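Probable dehydrogenase (Bordetella bronchiseptica, PDB 3MOI) probably catalyses an NAD(P)-dependent oxidation or reduction, as a GFO/IDH/MocA-family dehydrogenase whose substrate is not established. Local coordinates at residues 97-108 against 362-373. Residues are numbered along the deposited sequence; the frame is centred on the assembly and turned at random.
Sequences LTLSRDEADRMI and ARWGKDTLEVCL
Lys366 reaches from helix 362-373 across the antiparallel helix 101-108 (173°, axes 9.5 Å apart), a knob in the hole formed by Arg101, Ala104, Asp105 and Ile108. Its CB lies 4.0 Å from Ala104 CB and also faces Ile108 CD1; CG stays on the same alanine methyl, CD comes near both Asp105 OD1 and Ile108 CD1, and CE passes Asp105 OD1 and the carbonyl O of Arg101. With CG of Lys366 anti to the backbone N (chi1 179°) and every later torsion extended, Lys366 NZ donates to Asp105 OD1 in a salt bridge whose modelled length, 2.4 Å, is doubtfully short. Glu370, one turn on, lays OE2 over one face of the Arg101 guanidinium, 3.0 Å from NH2. The planes are nearly parallel (9°), but OE2 stands well out of the guanidinium plane, so the charges pair without an N-H aimed at the oxygen; OE1 of Glu370 pairs with Arg387. Leu373 CD1 sits at the guanidinium edge, against Arg101 CD. Deeper in, Ile108 CG1 packs 3.5 Å from Ala362 CB, and Leu369 CD1 presses on the carbonyl O of Thr98 at 3.4 Å. Side-chain-less Gly365 lets Leu97 CD1 come close to the helix backbone. The contact thus holds the C-terminal helix against the Rossmann domain by an apolar seam edged with paired charges. With Arg101 NH1 only 4.5 Å from Lys366 NZ, the carboxylates of Asp105 and Glu370 probably offset the repulsion between the two cations.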
loop_
_atom_site.group_PDB
_atom_site.type_symbol
_atom_site.label_atom_id
_atom_site.label_comp_id
_atom_site.label_asym_id
_atom_site.label_seq_id
_atom_site.Cartn_x
_atom_site.Cartn_y
_atom_site.Cartn_z
ATOM N N LEU A 97 -2.682 -24.863 -6.948
ATOM C CA LEU A 97 -3.561 -26.054 -6.925
ATOM C C LEU A 97 -3.688 -26.620 -8.347
ATOM O O LEU A 97 -3.297 -27.771 -8.588
ATOM C CB LEU A 97 -4.970 -25.693 -6.439
ATOM C CG LEU A 97 -5.803 -26.577 -5.511
ATOM C CD1 LEU A 97 -7.267 -26.620 -5.932
ATOM C CD2 LEU A 97 -5.259 -27.974 -5.289
ATOM N N THR A 98 -4.260 -25.808 -9.252
ATOM C CA THR A 98 -4.465 -26.114 -10.638
ATOM C C THR A 98 -4.703 -24.768 -11.273
ATOM O O THR A 98 -5.066 -23.816 -10.573
ATOM C CB THR A 98 -5.830 -26.688 -10.976
ATOM O OG1 THR A 98 -6.627 -26.918 -9.798
ATOM C CG2 THR A 98 -5.734 -27.809 -11.872
ATOM N N LEU A 99 -4.658 -24.747 -12.612
ATOM C CA LEU A 99 -5.022 -23.593 -13.401
ATOM C C LEU A 99 -6.468 -23.694 -13.885
ATOM O O LEU A 99 -7.023 -22.718 -14.390
ATOM C CB LEU A 99 -4.138 -23.524 -14.631
ATOM C CG LEU A 99 -2.800 -22.767 -14.660
ATOM C CD1 LEU A 99 -2.110 -22.707 -13.307
ATOM C CD2 LEU A 99 -1.911 -23.359 -15.805
ATOM N N SER A 100 -7.087 -24.841 -13.689
ATOM C CA SER A 100 -8.354 -25.142 -14.342
ATOM C C SER A 100 -9.560 -25.398 -13.349
ATOM O O SER A 100 -9.536 -26.302 -12.545
ATOM C CB SER A 100 -8.109 -26.355 -15.230
ATOM O OG SER A 100 -9.230 -27.182 -15.286
ATOM N N ARG A 101 -10.627 -24.638 -13.456
ATOM C CA ARG A 101 -11.760 -24.891 -12.619
ATOM C C ARG A 101 -12.306 -26.320 -12.681
ATOM O O ARG A 101 -12.669 -26.897 -11.645
ATOM C CB ARG A 101 -12.834 -23.917 -12.982
ATOM C CG ARG A 101 -12.497 -22.415 -12.621
ATOM C CD ARG A 101 -13.356 -21.437 -13.376
ATOM N NE ARG A 101 -14.333 -20.805 -12.476
ATOM C CZ ARG A 101 -15.585 -21.220 -12.223
ATOM N NH1 ARG A 101 -16.077 -22.317 -12.810
ATOM N NH2 ARG A 101 -16.350 -20.518 -11.354
ATOM N N ASP A 102 -12.375 -26.898 -13.870
ATOM C CA ASP A 102 -12.825 -28.261 -14.026
ATOM C C ASP A 102 -11.926 -29.222 -13.255
ATOM O O ASP A 102 -12.401 -30.174 -12.596
ATOM C CB ASP A 102 -12.790 -28.687 -15.500
ATOM C CG ASP A 102 -13.806 -27.971 -16.367
ATOM O OD1 ASP A 102 -14.910 -27.587 -15.892
ATOM O OD2 ASP A 102 -13.512 -27.842 -17.595
ATOM N N GLU A 103 -10.624 -29.033 -13.410
ATOM C CA GLU A 103 -9.699 -29.814 -12.607
ATOM C C GLU A 103 -10.025 -29.676 -11.114
ATOM O O GLU A 103 -10.191 -30.676 -10.366
ATOM C CB GLU A 103 -8.240 -29.447 -12.877
ATOM C CG GLU A 103 -7.760 -29.994 -14.237
ATOM C CD GLU A 103 -6.222 -29.963 -14.478
ATOM O OE1 GLU A 103 -5.439 -29.700 -13.555
ATOM O OE2 GLU A 103 -5.786 -30.233 -15.641
ATOM N N ALA A 104 -10.117 -28.439 -10.679
ATOM C CA ALA A 104 -10.400 -28.200 -9.286
ATOM C C ALA A 104 -11.676 -28.943 -8.866
ATOM O O ALA A 104 -11.746 -29.430 -7.791
ATOM C CB ALA A 104 -10.505 -26.788 -9.037
ATOM N N ASP A 105 -12.652 -29.074 -9.743
ATOM C CA ASP A 105 -13.864 -29.800 -9.397
ATOM C C ASP A 105 -13.568 -31.259 -9.328
ATOM O O ASP A 105 -14.074 -31.907 -8.452
ATOM C CB ASP A 105 -15.029 -29.555 -10.386
ATOM C CG ASP A 105 -15.649 -28.162 -10.219
ATOM O OD1 ASP A 105 -15.371 -27.479 -9.165
ATOM O OD2 ASP A 105 -16.413 -27.742 -11.118
ATOM N N ARG A 106 -12.754 -31.785 -10.229
ATOM C CA ARG A 106 -12.446 -33.205 -10.161
ATOM C C ARG A 106 -11.711 -33.547 -8.887
ATOM O O ARG A 106 -11.882 -34.655 -8.338
ATOM C CB ARG A 106 -11.568 -33.691 -11.330
ATOM C CG ARG A 106 -12.224 -33.774 -12.732
ATOM C CD ARG A 106 -11.187 -34.512 -13.695
ATOM N NE ARG A 106 -10.963 -35.906 -13.226
ATOM C CZ ARG A 106 -9.850 -36.633 -13.377
ATOM N NH1 ARG A 106 -8.730 -36.149 -13.945
ATOM N NH2 ARG A 106 -9.852 -37.872 -12.916
ATOM N N MET A 107 -10.909 -32.610 -8.417
ATOM C CA MET A 107 -10.096 -32.806 -7.193
ATOM C C MET A 107 -11.008 -32.841 -5.937
ATOM O O MET A 107 -10.923 -33.761 -5.090
ATOM C CB MET A 107 -8.989 -31.736 -7.110
ATOM C CG MET A 107 -7.816 -31.888 -8.184
ATOM S SD MET A 107 -6.686 -30.499 -8.380
ATOM C CE MET A 107 -7.532 -29.782 -9.594
ATOM N N ILE A 108 -11.943 -31.901 -5.883
ATOM C CA ILE A 108 -12.891 -31.798 -4.793
ATOM C C ILE A 108 -13.704 -33.100 -4.732
ATOM O O ILE A 108 -13.819 -33.731 -3.685
ATOM C CB ILE A 108 -13.769 -30.521 -4.977
ATOM C CG1 ILE A 108 -12.890 -29.258 -4.715
ATOM C CG2 ILE A 108 -15.022 -30.514 -4.089
ATOM C CD1 ILE A 108 -13.474 -27.922 -5.236
ATOM N N ALA A 362 -9.725 -28.287 -0.476
ATOM C CA ALA A 362 -9.746 -28.175 -1.955
ATOM C C ALA A 362 -10.678 -27.020 -2.362
ATOM O O ALA A 362 -10.337 -26.301 -3.297
ATOM C CB ALA A 362 -10.091 -29.451 -2.597
ATOM N N ARG A 363 -11.779 -26.782 -1.616
ATOM C CA ARG A 363 -12.697 -25.706 -1.956
ATOM C C ARG A 363 -12.074 -24.358 -1.712
ATOM O O ARG A 363 -12.389 -23.433 -2.388
ATOM C CB ARG A 363 -14.001 -25.815 -1.198
ATOM C CG ARG A 363 -14.956 -26.844 -1.788
ATOM C CD ARG A 363 -15.917 -27.405 -0.739
ATOM N NE ARG A 363 -16.660 -28.526 -1.261
ATOM C CZ ARG A 363 -17.744 -28.427 -2.047
ATOM N NH1 ARG A 363 -18.225 -27.256 -2.376
ATOM N NH2 ARG A 363 -18.351 -29.526 -2.490
ATOM N N TRP A 364 -11.174 -24.248 -0.758
ATOM C CA TRP A 364 -10.546 -23.013 -0.467
ATOM C C TRP A 364 -9.589 -22.737 -1.584
ATOM O O TRP A 364 -9.490 -21.634 -2.064
ATOM C CB TRP A 364 -9.846 -23.148 0.861
ATOM C CG TRP A 364 -8.787 -22.155 1.176
ATOM C CD1 TRP A 364 -7.539 -22.066 0.617
ATOM C CD2 TRP A 364 -8.811 -21.211 2.233
ATOM N NE1 TRP A 364 -6.829 -21.033 1.193
ATOM C CE2 TRP A 364 -7.589 -20.507 2.201
ATOM C CE3 TRP A 364 -9.760 -20.864 3.193
ATOM C CZ2 TRP A 364 -7.292 -19.531 3.109
ATOM C CZ3 TRP A 364 -9.471 -19.900 4.066
ATOM C CH2 TRP A 364 -8.258 -19.224 4.026
ATOM N N GLY A 365 -8.863 -23.754 -1.997
ATOM C CA GLY A 365 -7.993 -23.684 -3.182
ATOM C C GLY A 365 -8.709 -23.219 -4.450
ATOM O O GLY A 365 -8.257 -22.233 -5.104
ATOM N N LYS A 366 -9.846 -23.856 -4.773
ATOM C CA LYS A 366 -10.587 -23.437 -5.986
ATOM C C LYS A 366 -10.942 -21.978 -5.873
ATOM O O LYS A 366 -10.776 -21.213 -6.836
ATOM C CB LYS A 366 -11.870 -24.244 -6.241
ATOM C CG LYS A 366 -12.661 -23.791 -7.478
ATOM C CD LYS A 366 -13.929 -24.617 -7.701
ATOM C CE LYS A 366 -14.561 -24.311 -9.072
ATOM N NZ LYS A 366 -15.849 -25.105 -9.275
ATOM N N ASP A 367 -11.401 -21.611 -4.694
ATOM C CA ASP A 367 -11.745 -20.254 -4.401
ATOM C C ASP A 367 -10.594 -19.280 -4.623
ATOM O O ASP A 367 -10.773 -18.230 -5.275
ATOM C CB ASP A 367 -12.336 -20.126 -3.004
ATOM C CG ASP A 367 -12.738 -18.697 -2.703
ATOM O OD1 ASP A 367 -13.934 -18.301 -2.970
ATOM O OD2 ASP A 367 -11.820 -17.960 -2.281
ATOM N N THR A 368 -9.388 -19.649 -4.208
ATOM C CA THR A 368 -8.241 -18.804 -4.502
ATOM C C THR A 368 -7.971 -18.787 -6.006
ATOM O O THR A 368 -7.638 -17.723 -6.629
ATOM C CB THR A 368 -7.040 -19.271 -3.721
ATOM O OG1 THR A 368 -7.301 -19.017 -2.346
ATOM C CG2 THR A 368 -5.737 -18.553 -4.154
ATOM N N LEU A 369 -8.111 -19.931 -6.648
ATOM C CA LEU A 369 -7.945 -19.922 -8.115
ATOM C C LEU A 369 -8.957 -18.924 -8.691
ATOM O O LEU A 369 -8.568 -18.092 -9.499
ATOM C CB LEU A 369 -8.097 -21.308 -8.692
ATOM C CG LEU A 369 -8.168 -21.495 -10.210
ATOM C CD1 LEU A 369 -6.899 -21.036 -10.966
ATOM C CD2 LEU A 369 -8.446 -22.922 -10.458
ATOM N N GLU A 370 -10.210 -18.879 -8.196
ATOM C CA GLU A 370 -11.191 -17.982 -8.849
ATOM C C GLU A 370 -10.834 -16.569 -8.626
ATOM O O GLU A 370 -11.053 -15.739 -9.485
ATOM C CB GLU A 370 -12.606 -18.216 -8.399
ATOM C CG GLU A 370 -13.157 -19.526 -8.923
ATOM C CD GLU A 370 -14.471 -19.948 -8.301
ATOM O OE1 GLU A 370 -14.993 -19.237 -7.418
ATOM O OE2 GLU A 370 -15.025 -20.998 -8.708
ATOM N N VAL A 371 -10.263 -16.270 -7.465
ATOM C CA VAL A 371 -9.862 -14.894 -7.214
ATOM C C VAL A 371 -8.717 -14.499 -8.161
ATOM O O VAL A 371 -8.749 -13.439 -8.753
ATOM C CB VAL A 371 -9.459 -14.688 -5.751
ATOM C CG1 VAL A 371 -8.816 -13.340 -5.569
ATOM C CG2 VAL A 371 -10.695 -14.896 -4.818
ATOM N N CYS A 372 -7.724 -15.359 -8.331
ATOM C CA CYS A 372 -6.740 -15.104 -9.387
ATOM C C CYS A 372 -7.386 -14.855 -10.765
ATOM O O CYS A 372 -7.006 -13.906 -11.471
ATOM C CB CYS A 372 -5.799 -16.288 -9.556
ATOM S SG CYS A 372 -4.759 -16.627 -8.111
ATOM N N LEU A 373 -8.358 -15.675 -11.165
ATOM C CA LEU A 373 -8.990 -15.476 -12.492
ATOM C C LEU A 373 -9.673 -14.125 -12.554
ATOM O O LEU A 373 -9.668 -13.477 -13.601
ATOM C CB LEU A 373 -9.991 -16.596 -12.865
ATOM C CG LEU A 373 -9.316 -17.998 -13.054
ATOM C CD1 LEU A 373 -10.313 -19.163 -13.140
ATOM C CD2 LEU A 373 -8.366 -18.034 -14.240
#